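Long-range contacts in protein-glutaminase (Chryseobacterium proteolyticum, PDB 3A55), which probably hydrolyses the side-chain amide of glutamine residues in proteins, releasing ammonia: residues A[49-54]-A[82-87]; A[113-118]-A[166-171]. The protein carries 1 engineered substitution. All coordinates share one frame; numbering follows the deposited sequence. Where two conformers were deposited one is given.

Contact 1 of 2, residues A[49-54]-A[82-87]; sequences FYEIKP and NSNEIG
A single parallel bridge, Glu51 facing Glu85, joins strand 49-52 to residues 84-86, which lead into strand 86-91. Two backbone hydrogen bonds make it: Glu51 N gives to Asn84 O at 2.9 Å, and Ile86 N gives to Glu51 O at 2.8 Å. Beside them Asn84 adds a hydrogen bond from its side chain. Its ND2 reaches Phe49 O at 2.9 Å; the acceptor lies in the amide plane, whereas the donor stands 45° above the plane of the Phe49 carbonyl. With its amide turned this way, Asn84 OD1 comes 3.1 Å from Glu51 OE2, two acceptors side by side, an unfavourable approach that might raise the proton affinity of Glu51. These two strands are the outermost of a five-stranded antiparallel sheet, and the bridge brings them together, consistent with a strongly curled, barrel-like sheet. On the face bearing Tyr50, Ile52 and Ile86, the isoleucine of strand 86-91 divides its branches: CD1 rests on Tyr50 CB at 4.1 Å, while CG2 meets Ile52 CD1 at 4.0 Å. Helix 59-71 packs there too, through Leu65 against Ile86 and Ile62 against Ile52. On the Glu51 face, the Glu85 chain is extended, with CG anti to the backbone N (chi1 -175°), and ends in a salt bridge: Lys53 NZ meets Glu85 OE2 on its syn side at 2.7 Å. Lys53 was deposited in two conformers, so this distance belongs to one of them; Lys80 pairs with the same oxygen. Replacing Glu85 with an alanine would probably leave the ammonium groups of Lys53 and Lys80 without their shared carboxylate and let the Lys53 chain swing more widely.

Contact 2 of 2, residues A[113-118]-A[166-171]; sequences NKLASV and ILMNNG
Leu115, in the loop that precedes strand 118-119, lies against the Schellman motif that ends helix 156-169 at Gly171. The motif turns the chain out of the helix with a positive phi at Gly171 (92°), an angle at which a CB would jam against the carbonyl oxygen of Asn170. Gly171 therefore offers its bare backbone to the leucine. Leu115 CB comes first, 3.8 Å from Gly171 O. CG lies anti to the carbonyl carbon (chi1 -62°), which directs both methyls at the helix end. CD2 settles on the peptide end of the glycine, 3.6 Å from Gly171 C. CD1 goes to Met168, one turn back on the helix, where it touches CG at 3.8 Å and the terminal CE at 3.6 Å. The methionine bends at its thioether bond to bring that methyl over, and the two side chains cross at about a right angle. Asn113 ND2 lies more loosely off to one side of Met168 CE, at 4.3 Å, roughly perpendicular to the direction of Leu115 CD1. Next to the leucine, the backbone clamps the same helix end: Ala116 N donates to Gly171 O at 3.0 Å, and Ala116 also has a backbone hydrogen bond with Asp173, so loop and helix exit run on together. On the side of the helix end facing helix 122-133, Asn170 reaches back to the last turn and also bonds Gln131; its ND2 lies 2.8 Å from Ile166 O, with that oxygen held in the plane of the amide.

Contacts 1 and 2 lie on opposite sides of the chain's centre, their centres 41 Å apart and their nearest atoms about 26 Å apart, and they follow one another in series along the chain. Residues 49-54 and 82-87 probably belong to the pro region of this pro-enzyme, whereas 113-118 probably lies about where the pro region gives way to the enzyme, and contact 2 ties it to the end of helix 156-169. The likely catalytic site, a possible Cys156-His197-Asp217 triad as in other cysteine peptidase-like enzymes, relates to both: helix 156-169, which contact 2 grips at its last turn, starts at Cys156, and Phe49 of contact 1 touches Ser195, near His197 in sequence.

Contact 1 of 2, residues A[49-54]-A[82-87]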
ATOM      1  N   PHE A  49      -4.204  -2.924   9.517  1.00 12.73           N
ATOM      2  CA  PHE A  49      -4.099  -2.546  10.919  1.00 12.23           C
ATOM      3  C   PHE A  49      -3.859  -3.777  11.774  1.00 12.78           C
ATOM      4  O   PHE A  49      -4.384  -4.863  11.499  1.00 13.68           O
ATOM      5  CB  PHE A  49      -5.382  -1.886  11.413  1.00 13.08           C
ATOM      6  CG  PHE A  49      -5.504  -0.425  11.066  1.00 12.70           C
ATOM      7  CD1 PHE A  49      -6.523   0.018  10.235  1.00 13.65           C
ATOM      8  CD2 PHE A  49      -4.623   0.514  11.605  1.00 13.76           C
ATOM      9  CE1 PHE A  49      -6.655   1.369   9.931  1.00 13.76           C
ATOM     10  CE2 PHE A  49      -4.751   1.866  11.311  1.00 13.81           C
ATOM     11  CZ  PHE A  49      -5.769   2.295  10.468  1.00 14.06           C
ATOM     12  N   TYR A  50      -3.064  -3.586  12.810  1.00 12.80           N
ATOM     13  CA  TYR A  50      -2.859  -4.587  13.853  1.00 12.66           C
ATOM     14  C   TYR A  50      -3.403  -4.012  15.149  1.00 12.85           C
ATOM     15  O   TYR A  50      -3.618  -2.841  15.241  1.00 14.51           O
ATOM     16  CB  TYR A  50      -1.391  -4.988  13.906  1.00 13.49           C
ATOM     17  CG  TYR A  50      -0.976  -5.666  12.619  1.00 14.89           C
ATOM     18  CD1 TYR A  50      -0.910  -7.043  12.534  1.00 16.67           C
ATOM     19  CD2 TYR A  50      -0.681  -4.925  11.483  1.00 14.42           C
ATOM     20  CE1 TYR A  50      -0.557  -7.679  11.366  1.00 19.64           C
ATOM     21  CE2 TYR A  50      -0.343  -5.564  10.288  1.00 17.15           C
ATOM     22  CZ  TYR A  50      -0.267  -6.921  10.257  1.00 17.38           C
ATOM     23  OH  TYR A  50       0.080  -7.545   9.087  1.00 21.60           O
ATOM     24  N   GLU A  51      -3.700  -4.830  16.127  1.00 12.88           N
ATOM     25  CA  GLU A  51      -4.257  -4.284  17.356  1.00 14.36           C
ATOM     26  C   GLU A  51      -3.516  -4.788  18.571  1.00 13.73           C
ATOM     27  O   GLU A  51      -2.930  -5.871  18.556  1.00 14.33           O
ATOM     28  CB  GLU A  51      -5.744  -4.607  17.458  1.00 16.51           C
ATOM     29  CG  GLU A  51      -6.039  -6.087  17.534  1.00 22.56           C
ATOM     30  CD  GLU A  51      -7.519  -6.413  17.402  1.00 29.07           C
ATOM     31  OE1 GLU A  51      -8.348  -5.472  17.446  1.00 30.49           O
ATOM     32  OE2 GLU A  51      -7.846  -7.616  17.257  1.00 32.38           O
ATOM     33  N   ILE A  52      -3.516  -3.971  19.615  1.00 13.52           N
ATOM     34  CA  ILE A  52      -2.992  -4.419  20.901  1.00 13.96           C
ATOM     35  C   ILE A  52      -3.892  -3.875  22.003  1.00 14.98           C
ATOM     36  O   ILE A  52      -4.333  -2.726  21.931  1.00 14.91           O
ATOM     37  CB  ILE A  52      -1.495  -4.018  21.075  1.00 14.65           C
ATOM     38  CG1 ILE A  52      -0.859  -4.689  22.295  1.00 15.31           C
ATOM     39  CG2 ILE A  52      -1.315  -2.495  21.050  1.00 14.30           C
ATOM     40  CD1 ILE A  52       0.663  -4.607  22.309  1.00 16.65           C
ATOM     41  N   LYS A  53      -4.200  -4.708  23.002  1.00 16.31           N
ATOM     42  CA  LYS A  53      -5.103  -4.299  24.073  0.50 17.70           C
ATOM     43  C   LYS A  53      -4.347  -3.476  25.116  1.00 17.51           C
ATOM     44  O   LYS A  53      -3.260  -3.843  25.481  1.00 16.20           O
ATOM     45  CB  LYS A  53      -5.758  -5.491  24.773  0.50 18.72           C
ATOM     46  CG  LYS A  53      -5.915  -6.743  23.961  0.50 22.63           C
ATOM     47  CD  LYS A  53      -6.777  -7.744  24.726  0.50 27.49           C
ATOM     48  CE  LYS A  53      -7.808  -8.435  23.836  0.50 27.23           C
ATOM     49  NZ  LYS A  53      -7.363  -9.773  23.402  0.50 30.55           N
ATOM     50  N   PRO A  54      -4.939  -2.355  25.556  1.00 20.00           N
ATOM     51  CA  PRO A  54      -4.270  -1.504  26.543  1.00 22.04           C
ATOM     52  C   PRO A  54      -4.411  -2.046  27.969  1.00 22.84           C
ATOM     53  O   PRO A  54      -5.122  -1.476  28.802  1.00 24.60           O
ATOM     54  CB  PRO A  54      -4.988  -0.159  26.383  1.00 22.95           C
ATOM     55  CG  PRO A  54      -6.347  -0.511  25.938  1.00 23.65           C
ATOM     56  CD  PRO A  54      -6.227  -1.782  25.120  1.00 21.11           C
ATOM     57  N   ASN A  82      -3.530 -16.712  14.091  1.00 20.40           N
ATOM     58  CA  ASN A  82      -4.760 -16.503  13.320  1.00 21.62           C
ATOM     59  C   ASN A  82      -5.440 -15.170  13.609  1.00 21.98           C
ATOM     60  O   ASN A  82      -6.667 -15.091  13.694  1.00 23.26           O
ATOM     61  CB  ASN A  82      -5.735 -17.666  13.558  1.00 22.16           C
ATOM     62  CG  ASN A  82      -5.095 -19.006  13.304  1.00 23.32           C
ATOM     63  OD1 ASN A  82      -4.594 -19.252  12.217  1.00 24.23           O
ATOM     64  ND2 ASN A  82      -5.062 -19.861  14.325  1.00 21.93           N
ATOM     65  N   SER A  83      -4.636 -14.123  13.780  1.00 20.46           N
ATOM     66  CA  SER A  83      -5.179 -12.819  14.135  1.00 19.84           C
ATOM     67  C   SER A  83      -4.233 -11.710  13.758  1.00 19.49           C
ATOM     68  O   SER A  83      -3.076 -11.953  13.445  1.00 19.83           O
ATOM     69  CB  SER A  83      -5.444 -12.744  15.639  1.00 19.52           C
ATOM     70  OG  SER A  83      -4.275 -12.354  16.341  1.00 19.83           O
ATOM     71  N   ASN A  84      -4.738 -10.484  13.857  1.00 18.94           N
ATOM     72  CA  ASN A  84      -3.944  -9.276  13.688  1.00 18.26           C
ATOM     73  C   ASN A  84      -3.580  -8.671  15.038  1.00 17.22           C
ATOM     74  O   ASN A  84      -3.204  -7.501  15.118  1.00 17.52           O
ATOM     75  CB  ASN A  84      -4.718  -8.245  12.844  1.00 19.07           C
ATOM     76  CG  ASN A  84      -5.852  -7.563  13.635  1.00 18.66           C
ATOM     77  OD1 ASN A  84      -6.418  -8.157  14.569  1.00 19.57           O
ATOM     78  ND2 ASN A  84      -6.159  -6.304  13.287  1.00 18.38           N
ATOM     79  N   GLU A  85      -3.716  -9.458  16.102  1.00 15.32           N
ATOM     80  CA  GLU A  85      -3.467  -8.953  17.446  1.00 13.97           C
ATOM     81  C   GLU A  85      -2.025  -9.194  17.863  1.00 13.43           C
ATOM     82  O   GLU A  85      -1.523 -10.322  17.804  1.00 13.76           O
ATOM     83  CB  GLU A  85      -4.428  -9.584  18.458  1.00 14.34           C
ATOM     84  CG  GLU A  85      -4.279  -8.984  19.848  1.00 15.44           C
ATOM     85  CD  GLU A  85      -5.226  -9.566  20.863  1.00 19.21           C
ATOM     86  OE1 GLU A  85      -6.135 -10.334  20.490  1.00 22.25           O
ATOM     87  OE2 GLU A  85      -5.047  -9.245  22.057  1.00 21.35           O
ATOM     88  N   ILE A  86      -1.364  -8.122  18.292  1.00 12.49           N
ATOM     89  CA  ILE A  86       0.018  -8.192  18.744  1.00 12.34           C
ATOM     90  C   ILE A  86       0.078  -8.809  20.142  1.00 13.34           C
ATOM     91  O   ILE A  86      -0.613  -8.353  21.060  1.00 15.00           O
ATOM     92  CB  ILE A  86       0.667  -6.783  18.750  1.00 12.04           C
ATOM     93  CG1 ILE A  86       0.676  -6.209  17.324  1.00 12.52           C
ATOM     94  CG2 ILE A  86       2.064  -6.837  19.348  1.00 12.03           C
ATOM     95  CD1 ILE A  86       0.910  -4.707  17.272  1.00 13.64           C
ATOM     96  N   GLY A  87       0.889  -9.856  20.286  1.00 13.48           N
ATOM     97  CA  GLY A  87       1.069 -10.518  21.572  1.00 14.43           C
ATOM     98  C   GLY A  87       2.359 -10.176  22.293  1.00 15.00           C
ATOM     99  O   GLY A  87       2.436 -10.317  23.513  1.00 16.17           O
TER

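Contact 2 of 2, residues A[113-118]-A[166-171]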
ATOM      1  N   ASN A 113      15.451   5.670 -16.317  1.00 38.28           N
ATOM      2  CA  ASN A 113      14.993   5.588 -17.706  1.00 38.95           C
ATOM      3  C   ASN A 113      14.254   6.852 -18.134  1.00 38.25           C
ATOM      4  O   ASN A 113      13.496   7.430 -17.356  1.00 38.16           O
ATOM      5  CB  ASN A 113      14.094   4.365 -17.907  1.00 39.68           C
ATOM      6  CG  ASN A 113      14.826   3.054 -17.660  1.00 41.46           C
ATOM      7  OD1 ASN A 113      15.840   2.759 -18.301  1.00 42.87           O
ATOM      8  ND2 ASN A 113      14.305   2.255 -16.736  1.00 42.23           N
ATOM      9  N   LYS A 114      14.481   7.280 -19.373  1.00 37.79           N
ATOM     10  CA  LYS A 114      13.796   8.452 -19.921  1.00 36.76           C
ATOM     11  C   LYS A 114      12.372   8.101 -20.346  1.00 33.93           C
ATOM     12  O   LYS A 114      12.162   7.209 -21.179  1.00 34.07           O
ATOM     13  CB  LYS A 114      14.581   9.029 -21.101  1.00 38.21           C
ATOM     14  CG  LYS A 114      15.796   9.853 -20.694  1.00 41.80           C
ATOM     15  CD  LYS A 114      15.381  11.088 -19.897  1.00 45.73           C
ATOM     16  CE  LYS A 114      16.557  12.023 -19.655  1.00 47.26           C
ATOM     17  NZ  LYS A 114      16.171  13.174 -18.783  1.00 48.52           N
ATOM     18  N   LEU A 115      11.398   8.790 -19.757  1.00 29.63           N
ATOM     19  CA  LEU A 115       9.986   8.512 -20.013  1.00 26.49           C
ATOM     20  C   LEU A 115       9.196   9.806 -20.062  1.00 24.65           C
ATOM     21  O   LEU A 115       9.632  10.821 -19.521  1.00 25.11           O
ATOM     22  CB  LEU A 115       9.418   7.616 -18.909  1.00 26.35           C
ATOM     23  CG  LEU A 115      10.028   6.224 -18.729  1.00 27.90           C
ATOM     24  CD1 LEU A 115       9.801   5.742 -17.306  1.00 28.47           C
ATOM     25  CD2 LEU A 115       9.450   5.245 -19.742  1.00 29.15           C
ATOM     26  N   ALA A 116       8.041   9.778 -20.720  1.00 22.43           N
ATOM     27  CA  ALA A 116       7.162  10.942 -20.755  1.00 21.04           C
ATOM     28  C   ALA A 116       6.272  10.957 -19.520  1.00 19.84           C
ATOM     29  O   ALA A 116       5.591   9.972 -19.223  1.00 20.11           O
ATOM     30  CB  ALA A 116       6.324  10.951 -22.025  1.00 21.48           C
ATOM     31  N   SER A 117       6.278  12.079 -18.806  1.00 18.90           N
ATOM     32  CA  SER A 117       5.514  12.191 -17.568  0.64 19.33           C
ATOM     33  C   SER A 117       4.065  12.589 -17.812  1.00 18.32           C
ATOM     34  O   SER A 117       3.227  12.487 -16.915  1.00 17.50           O
ATOM     35  CB  SER A 117       6.188  13.167 -16.602  0.64 20.12           C
ATOM     36  OG  SER A 117       7.239  12.522 -15.907  0.64 23.01           O
ATOM     37  N   VAL A 118       3.772  13.037 -19.033  1.00 18.35           N
ATOM     38  CA  VAL A 118       2.418  13.456 -19.382  1.00 18.21           C
ATOM     39  C   VAL A 118       1.902  12.692 -20.603  1.00 18.75           C
ATOM     40  O   VAL A 118       2.510  12.716 -21.676  1.00 19.77           O
ATOM     41  CB  VAL A 118       2.326  15.000 -19.597  1.00 18.33           C
ATOM     42  CG1 VAL A 118       0.896  15.424 -19.869  1.00 18.48           C
ATOM     43  CG2 VAL A 118       2.857  15.736 -18.357  1.00 17.94           C
ATOM     44  N   ILE A 166       3.340  -1.143 -16.476  1.00 15.82           N
ATOM     45  CA  ILE A 166       2.578  -1.130 -17.728  1.00 17.35           C
ATOM     46  C   ILE A 166       2.700   0.229 -18.411  1.00 16.98           C
ATOM     47  O   ILE A 166       2.938   0.293 -19.628  1.00 18.48           O
ATOM     48  CB  ILE A 166       1.095  -1.523 -17.515  1.00 16.98           C
ATOM     49  CG1 ILE A 166       1.018  -2.963 -17.002  1.00 19.21           C
ATOM     50  CG2 ILE A 166       0.280  -1.336 -18.818  1.00 17.75           C
ATOM     51  CD1 ILE A 166      -0.305  -3.353 -16.418  1.00 20.80           C
ATOM     52  N   LEU A 167       2.560   1.320 -17.650  1.00 16.37           N
ATOM     53  CA  LEU A 167       2.776   2.628 -18.260  1.00 15.74           C
ATOM     54  C   LEU A 167       4.176   2.745 -18.849  1.00 16.04           C
ATOM     55  O   LEU A 167       4.352   3.255 -19.958  1.00 16.98           O
ATOM     56  CB  LEU A 167       2.545   3.761 -17.251  1.00 15.53           C
ATOM     57  CG  LEU A 167       1.169   4.426 -17.301  1.00 15.05           C
ATOM     58  CD1 LEU A 167       0.053   3.456 -16.943  1.00 16.22           C
ATOM     59  CD2 LEU A 167       1.126   5.668 -16.404  1.00 15.36           C
ATOM     60  N   MET A 168       5.174   2.274 -18.108  1.00 16.80           N
ATOM     61  CA  MET A 168       6.566   2.370 -18.540  1.00 18.83           C
ATOM     62  C   MET A 168       6.806   1.578 -19.823  1.00 20.08           C
ATOM     63  O   MET A 168       7.565   2.015 -20.699  1.00 22.00           O
ATOM     64  CB  MET A 168       7.507   1.924 -17.428  1.00 18.35           C
ATOM     65  CG  MET A 168       7.511   2.908 -16.280  1.00 17.83           C
ATOM     66  SD  MET A 168       8.532   2.395 -14.898  1.00 20.10           S
ATOM     67  CE  MET A 168      10.183   2.573 -15.537  1.00 22.66           C
ATOM     68  N   ASN A 169       6.140   0.428 -19.936  1.00 21.62           N
ATOM     69  CA  ASN A 169       6.202  -0.401 -21.147  1.00 22.87           C
ATOM     70  C   ASN A 169       5.672   0.350 -22.366  1.00 22.42           C
ATOM     71  O   ASN A 169       6.009   0.019 -23.511  1.00 23.78           O
ATOM     72  CB  ASN A 169       5.395  -1.687 -20.962  1.00 23.46           C
ATOM     73  CG  ASN A 169       6.050  -2.665 -19.998  1.00 26.39           C
ATOM     74  OD1 ASN A 169       7.234  -2.552 -19.680  1.00 28.07           O
ATOM     75  ND2 ASN A 169       5.276  -3.644 -19.541  1.00 26.97           N
ATOM     76  N   ASN A 170       4.818   1.337 -22.102  1.00 21.77           N
ATOM     77  CA  ASN A 170       4.255   2.220 -23.131  1.00 21.62           C
ATOM     78  C   ASN A 170       5.028   3.530 -23.301  1.00 21.72           C
ATOM     79  O   ASN A 170       4.668   4.364 -24.137  1.00 21.92           O
ATOM     80  CB  ASN A 170       2.792   2.552 -22.814  1.00 21.54           C
ATOM     81  CG  ASN A 170       1.850   1.405 -23.109  1.00 21.50           C
ATOM     82  OD1 ASN A 170       1.191   1.386 -24.155  1.00 23.32           O
ATOM     83  ND2 ASN A 170       1.778   0.442 -22.196  1.00 21.61           N
ATOM     84  N   GLY A 171       6.087   3.708 -22.519  1.00 21.10           N
ATOM     85  CA  GLY A 171       6.917   4.909 -22.608  1.00 20.48           C
ATOM     86  C   GLY A 171       6.537   6.051 -21.678  1.00 19.50           C
ATOM     87  O   GLY A 171       7.004   7.179 -21.851  1.00 21.28           O
TER